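Local coordinates for protein tapirin (Caldicellulosiruptor kristjanssonii, PDB 6N2B) that probably binds cellulose at the cell surface, through a calcium-containing C-terminal domain built as a beta-helix, at residues Ile228-Ile234 and Leu248-Glu254; Ile269-Gln273 and Phe408-Lys413. One frame throughout, in Å; residues are numbered along the deposited sequence.

Interaction 1 (Ile228-Ile234 and Leu248-Glu254); sequences IYSGERI and LICKGPE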
loop_
_atom_site.group_PDB
_atom_site.type_symbol
_atom_site.label_atom_id
_atom_site.label_comp_id
_atom_site.label_asym_id
_atom_site.label_seq_id
_atom_site.Cartn_x
_atom_site.Cartn_y
_atom_site.Cartn_z
ATOM N N ILE A 228 2.550 -2.246 -4.449
ATOM C CA ILE A 228 3.287 -1.934 -3.241
ATOM C C ILE A 228 3.436 -3.230 -2.472
ATOM O O ILE A 228 2.456 -3.965 -2.297
ATOM C CB ILE A 228 2.549 -0.884 -2.388
ATOM C CG1 ILE A 228 2.545 0.469 -3.095
ATOM C CG2 ILE A 228 3.137 -0.778 -1.008
ATOM C CD1 ILE A 228 1.246 1.209 -2.928
ATOM N N TYR A 229 4.658 -3.525 -2.037
ATOM C CA TYR A 229 4.947 -4.693 -1.219
ATOM C C TYR A 229 5.831 -4.272 -0.064
ATOM O O TYR A 229 6.759 -3.478 -0.243
ATOM C CB TYR A 229 5.676 -5.803 -2.010
ATOM C CG TYR A 229 6.227 -6.883 -1.095
ATOM C CD1 TYR A 229 5.382 -7.841 -0.546
ATOM C CD2 TYR A 229 7.580 -6.928 -0.752
ATOM C CE1 TYR A 229 5.853 -8.817 0.297
ATOM C CE2 TYR A 229 8.065 -7.896 0.100
ATOM C CZ TYR A 229 7.193 -8.844 0.619
ATOM O OH TYR A 229 7.641 -9.835 1.468
ATOM N N SER A 230 5.574 -4.846 1.102
ATOM C CA SER A 230 6.506 -4.769 2.217
ATOM C C SER A 230 6.573 -6.098 2.946
ATOM O O SER A 230 5.547 -6.740 3.189
ATOM C CB SER A 230 6.115 -3.693 3.221
ATOM O OG SER A 230 6.489 -4.099 4.521
ATOM N N GLY A 231 7.793 -6.489 3.318
ATOM C CA GLY A 231 7.990 -7.683 4.125
ATOM C C GLY A 231 7.740 -7.499 5.608
ATOM O O GLY A 231 7.453 -8.481 6.294
ATOM N N GLU A 232 7.845 -6.270 6.119
ATOM C CA GLU A 232 7.558 -5.966 7.517
ATOM C C GLU A 232 6.470 -4.903 7.642
ATOM O O GLU A 232 5.416 -5.028 7.018
ATOM C CB GLU A 232 8.824 -5.510 8.241
ATOM C CG GLU A 232 9.957 -6.535 8.229
ATOM C CD GLU A 232 9.653 -7.773 9.052
ATOM O OE1 GLU A 232 8.995 -7.658 10.116
ATOM O OE2 GLU A 232 10.087 -8.866 8.628
ATOM N N ARG A 233 6.706 -3.857 8.435
ATOM C CA ARG A 233 5.684 -2.851 8.717
ATOM C C ARG A 233 5.586 -1.795 7.615
ATOM O O ARG A 233 6.596 -1.398 7.017
ATOM C CB ARG A 233 5.993 -2.149 10.036
ATOM C CG ARG A 233 5.756 -2.979 11.284
ATOM C CD ARG A 233 6.181 -2.221 12.561
ATOM N NE ARG A 233 5.625 -0.861 12.675
ATOM C CZ ARG A 233 6.274 0.261 12.333
ATOM N NH1 ARG A 233 5.682 1.445 12.489
ATOM N NH2 ARG A 233 7.513 0.213 11.831
ATOM N N ILE A 234 4.361 -1.333 7.355
ATOM C CA ILE A 234 4.113 -0.103 6.601
ATOM C C ILE A 234 3.497 0.902 7.560
ATOM O O ILE A 234 2.512 0.597 8.247
ATOM C CB ILE A 234 3.189 -0.320 5.391
ATOM C CG1 ILE A 234 3.872 -1.196 4.337
ATOM C CG2 ILE A 234 2.765 1.018 4.796
ATOM C CD1 ILE A 234 2.962 -1.606 3.195
ATOM N N LEU A 248 -1.521 -4.037 -2.954
ATOM C CA LEU A 248 -0.743 -3.631 -1.786
ATOM C C LEU A 248 -0.640 -4.869 -0.914
ATOM O O LEU A 248 -1.605 -5.213 -0.234
ATOM C CB LEU A 248 -1.400 -2.485 -1.033
ATOM C CG LEU A 248 -0.618 -1.795 0.098
ATOM C CD1 LEU A 248 -1.289 -0.507 0.454
ATOM C CD2 LEU A 248 -0.482 -2.633 1.363
ATOM N N ILE A 249 0.511 -5.529 -0.918
ATOM C CA ILE A 249 0.724 -6.737 -0.122
ATOM C C ILE A 249 1.656 -6.416 1.040
ATOM O O ILE A 249 2.790 -5.971 0.834
ATOM C CB ILE A 249 1.304 -7.880 -0.963
ATOM C CG1 ILE A 249 0.302 -8.317 -2.031
ATOM C CG2 ILE A 249 1.735 -9.014 -0.041
ATOM C CD1 ILE A 249 0.875 -9.237 -3.061
ATOM N N CYS A 250 1.198 -6.664 2.257
ATOM C CA CYS A 250 2.045 -6.485 3.427
ATOM C C CYS A 250 2.141 -7.807 4.163
ATOM O O CYS A 250 1.130 -8.325 4.649
ATOM C CB CYS A 250 1.512 -5.412 4.369
ATOM S SG CYS A 250 2.493 -5.389 5.897
ATOM N N LYS A 251 3.350 -8.352 4.253
ATOM C CA LYS A 251 3.523 -9.636 4.908
ATOM C C LYS A 251 4.092 -9.506 6.318
ATOM O O LYS A 251 4.370 -10.524 6.957
ATOM C CB LYS A 251 4.368 -10.547 4.026
ATOM C CG LYS A 251 3.597 -10.948 2.767
ATOM C CD LYS A 251 4.009 -12.304 2.214
ATOM C CE LYS A 251 3.358 -13.484 2.931
ATOM N NZ LYS A 251 3.522 -14.755 2.145
ATOM N N GLY A 252 4.213 -8.276 6.834
ATOM C CA GLY A 252 4.589 -8.028 8.210
ATOM C C GLY A 252 3.412 -7.786 9.149
ATOM O O GLY A 252 2.240 -7.965 8.791
ATOM N N PRO A 253 3.715 -7.377 10.388
ATOM C CA PRO A 253 2.682 -7.376 11.443
ATOM C C PRO A 253 1.697 -6.199 11.457
ATOM O O PRO A 253 0.628 -6.341 12.067
ATOM C CB PRO A 253 3.510 -7.394 12.743
ATOM C CG PRO A 253 4.855 -6.903 12.369
ATOM C CD PRO A 253 5.078 -7.327 10.947
ATOM N N GLU A 254 2.007 -5.044 10.869
ATOM C CA GLU A 254 1.086 -3.911 10.899
ATOM C C GLU A 254 1.128 -3.186 9.569
ATOM O O GLU A 254 2.139 -3.220 8.863
ATOM C CB GLU A 254 1.393 -2.856 11.993
ATOM C CG GLU A 254 2.055 -3.333 13.293
ATOM C CD GLU A 254 2.440 -2.170 14.233
ATOM O OE1 GLU A 254 3.650 -1.841 14.339
ATOM O OE2 GLU A 254 1.525 -1.581 14.853
#

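Interaction 2 (Ile269-Gln273 and Phe408-Lys413); sequences IMYIQ and FIDDIK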
loop_
_atom_site.group_PDB
_atom_site.type_symbol
_atom_site.label_atom_id
_atom_site.label_comp_id
_atom_site.label_asym_id
_atom_site.label_seq_id
_atom_site.Cartn_x
_atom_site.Cartn_y
_atom_site.Cartn_z
ATOM N N ILE A 269 -5.869 -6.725 -5.222
ATOM C CA ILE A 269 -5.792 -7.320 -3.890
ATOM C C ILE A 269 -5.017 -6.415 -2.941
ATOM O O ILE A 269 -3.894 -5.990 -3.243
ATOM C CB ILE A 269 -5.156 -8.719 -3.936
ATOM C CG1 ILE A 269 -6.119 -9.711 -4.599
ATOM C CG2 ILE A 269 -4.762 -9.170 -2.529
ATOM C CD1 ILE A 269 -5.465 -10.683 -5.565
ATOM N N MET A 270 -5.613 -6.140 -1.785
ATOM C CA MET A 270 -4.906 -5.615 -0.623
ATOM C C MET A 270 -4.806 -6.743 0.397
ATOM O O MET A 270 -5.800 -7.104 1.034
ATOM C CB MET A 270 -5.618 -4.400 -0.040
ATOM C CG MET A 270 -4.883 -3.724 1.097
ATOM S SD MET A 270 -5.818 -2.272 1.620
ATOM C CE MET A 270 -4.534 -1.360 2.456
ATOM N N TYR A 271 -3.615 -7.312 0.529
ATOM C CA TYR A 271 -3.361 -8.399 1.464
ATOM C C TYR A 271 -2.705 -7.824 2.713
ATOM O O TYR A 271 -1.627 -7.223 2.637
ATOM C CB TYR A 271 -2.480 -9.482 0.823
ATOM C CG TYR A 271 -2.150 -10.659 1.729
ATOM C CD1 TYR A 271 -1.201 -10.537 2.743
ATOM C CD2 TYR A 271 -2.786 -11.892 1.572
ATOM C CE1 TYR A 271 -0.887 -11.603 3.580
ATOM C CE2 TYR A 271 -2.475 -12.973 2.401
ATOM C CZ TYR A 271 -1.521 -12.815 3.406
ATOM O OH TYR A 271 -1.192 -13.853 4.241
ATOM N N ILE A 272 -3.337 -8.031 3.855
ATOM C CA ILE A 272 -2.826 -7.550 5.128
ATOM C C ILE A 272 -2.577 -8.768 6.006
ATOM O O ILE A 272 -3.520 -9.349 6.563
ATOM C CB ILE A 272 -3.792 -6.572 5.796
ATOM C CG1 ILE A 272 -4.110 -5.424 4.830
ATOM C CG2 ILE A 272 -3.222 -6.082 7.118
ATOM C CD1 ILE A 272 -2.903 -4.615 4.387
ATOM N N GLN A 273 -1.303 -9.144 6.149
ATOM C CA GLN A 273 -0.933 -10.364 6.868
ATOM C C GLN A 273 -1.532 -10.424 8.274
ATOM O O GLN A 273 -2.066 -11.462 8.683
ATOM C CB GLN A 273 0.589 -10.474 6.942
ATOM C CG GLN A 273 1.104 -11.500 7.933
ATOM C CD GLN A 273 0.953 -12.903 7.406
ATOM O OE1 GLN A 273 0.925 -13.126 6.195
ATOM N NE2 GLN A 273 0.848 -13.862 8.312
ATOM N N PHE A 408 -7.065 -16.572 -3.608
ATOM C CA PHE A 408 -5.915 -15.665 -3.623
ATOM C C PHE A 408 -5.312 -15.502 -2.239
ATOM O O PHE A 408 -4.114 -15.225 -2.112
ATOM C CB PHE A 408 -6.291 -14.288 -4.206
ATOM C CG PHE A 408 -7.004 -13.368 -3.240
ATOM C CD1 PHE A 408 -6.296 -12.556 -2.380
ATOM C CD2 PHE A 408 -8.383 -13.287 -3.229
ATOM C CE1 PHE A 408 -6.947 -11.709 -1.495
ATOM C CE2 PHE A 408 -9.036 -12.433 -2.356
ATOM C CZ PHE A 408 -8.313 -11.643 -1.484
ATOM N N ILE A 409 -6.126 -15.659 -1.196
ATOM C CA ILE A 409 -5.630 -15.476 0.159
ATOM C C ILE A 409 -4.526 -16.482 0.453
ATOM O O ILE A 409 -3.423 -16.117 0.877
ATOM C CB ILE A 409 -6.785 -15.578 1.168
ATOM C CG1 ILE A 409 -7.732 -14.399 0.972
ATOM C CG2 ILE A 409 -6.240 -15.623 2.609
ATOM C CD1 ILE A 409 -9.082 -14.605 1.567
ATOM N N ASP A 410 -4.796 -17.763 0.211
ATOM C CA ASP A 410 -3.780 -18.756 0.527
ATOM C C ASP A 410 -2.583 -18.613 -0.400
ATOM O O ASP A 410 -1.436 -18.677 0.055
ATOM C CB ASP A 410 -4.368 -20.165 0.469
ATOM C CG ASP A 410 -5.172 -20.516 1.721
ATOM O OD1 ASP A 410 -4.955 -19.878 2.778
ATOM O OD2 ASP A 410 -6.026 -21.428 1.646
ATOM N N ASP A 411 -2.837 -18.360 -1.687
ATOM C CA ASP A 411 -1.770 -18.132 -2.658
ATOM C C ASP A 411 -0.732 -17.141 -2.144
ATOM O O ASP A 411 0.479 -17.370 -2.254
ATOM C CB ASP A 411 -2.359 -17.609 -3.967
ATOM C CG ASP A 411 -3.115 -18.661 -4.729
ATOM O OD1 ASP A 411 -3.017 -19.862 -4.375
ATOM O OD2 ASP A 411 -3.810 -18.273 -5.688
ATOM N N ILE A 412 -1.192 -16.021 -1.597
ATOM C CA ILE A 412 -0.275 -14.979 -1.152
ATOM C C ILE A 412 0.353 -15.348 0.182
ATOM O O ILE A 412 1.570 -15.223 0.368
ATOM C CB ILE A 412 -1.006 -13.625 -1.093
ATOM C CG1 ILE A 412 -1.368 -13.193 -2.525
ATOM C CG2 ILE A 412 -0.159 -12.597 -0.351
ATOM C CD1 ILE A 412 -2.092 -11.890 -2.625
ATOM N N LYS A 413 -0.465 -15.827 1.125
ATOM C CA LYS A 413 0.067 -16.343 2.383
ATOM C C LYS A 413 1.160 -17.381 2.143
ATOM O O LYS A 413 2.117 -17.478 2.921
ATOM C CB LYS A 413 -1.076 -16.946 3.201
ATOM C CG LYS A 413 -0.907 -16.881 4.714
ATOM C CD LYS A 413 -1.812 -17.897 5.393
ATOM C CE LYS A 413 -3.217 -17.337 5.674
ATOM N NZ LYS A 413 -3.308 -16.597 6.972
HETATM O O HOH W 1 -2.772 -14.329 8.207
#

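Interaction 1 (Ile228-Ile234 and Leu248-Glu254)
Ile228-Ser230 and Leu248-Cys250 are neighbouring parallel strands. Their axes lie 4.7 Å apart and their directions differ by 3°. Three backbone bonds join them. Ile249 N gives to Ile228 O at 2.9 Å, and Ser230 N gives to Ile249 O at 3.0 Å. Lys251 N then gives to Ser230 O at 2.9 Å. Ile249 therefore uses both its N-H and its C=O on the same neighbour. Beyond the strands both chains turn, and pairing resumes where Ile234 N gives to Glu254 O at 3.3 Å.

The turn also holds a salt bridge. Arg233 NE lies 2.8 Å from Glu254 OE1, and the two side chains run side by side, pointing the same way. A bend in the arginine chain, chi3 51°, sets NE beside OE1, which lies at the edge of the guanidinium; the bond is far from straight. OE1 is met from above the carboxylate plane, 38° out of it. Glu254 OE2 has a long, weak ion pair with Lys275. Gly252 N makes a weak bond to Cys250 SG at 3.5 Å. Gly252 CA makes a CA-H...O contact to Glu232 O.

Other polar ends are satisfied by the rest of the chain. Ser230 OG bonds Gly213 O. Lys251 NZ bonds the carbonyls of Ile412 and Phe415.

Apolar groups pack on both faces of the strands. Leu248 CG touches Ile228 CG2 on one face, and Leu248 CD2 meets Ile234 CD1. On the other face, Ile249 CG2 comes to the edge of the Tyr229 ring, 3.9 Å from CD1. That ring also stacks with Tyr210 and Phe417. Parallel strands in register, each followed by a turn into the next face, are characteristic of successive coils of a parallel beta-helix.

Interaction 2 (Ile269-Gln273 and Phe408-Lys413)
The Tyr271 ring carries Ile412 CG2 over one face, 3.5 Å from the ring centroid and 18° off the normal. Ile409 O and Gln273 OE1 lie at its edge. The Phe408 ring is filled on both faces. Ile269 CG1 sits over one, 3.9 Å from the centroid, and Ile409 CG1 over the opposite one. This is a short helix laid across the outside of a beta-helix strand, at a crossing angle of -57°.

Phe408 CG sits between its own backbone N and carbonyl carbon, chi1 80°, which turns a ring face to Ile269. Ile269 CG2 also reaches Ile412 CD1, at 3.8 Å. The contact across the segments is thus mainly apolar, and no direct hydrogen bond crosses it. The polar end of Tyr271 is served from its own strand: OH gives to Gln273 OE1 at 3.0 Å, coming from above the amide plane. The same OH lies against Lys413 CB and CG. Were Tyr271 cut back to alanine, Ile412 CG2 would probably lose the ring it rests on, and Gln273 OE1 its hydroxyl donor. Lys413 folds back at its last two torsions, and NZ bonds Tyr295 OH. Lys413 NZ also gives to a water 2.6 Å away, and that water donates to Gln273 O.

In the fold
Interaction 1 joins two successive coils of the beta-helix, mostly by backbone bonds. Interaction 2 covers the outside of the next coil with a helix distant in sequence, mostly by side-chain packing. Strand 269-272 follows strand 240-250 in the stack, and Cys250 N bonds Tyr271 O, 2.9 Å away. A lysine of 248-254 reaches the end of helix 408-413 and ties the coil of interaction 1 to the helix of interaction 2. Interaction 1 is buried along its strands, but its turn, with the salt bridge, lies nearer solvent. Interaction 2 is mainly buried, with exposed Lys413 at its rim. The two centres are about 11 Å apart, and both lie away from the calcium site.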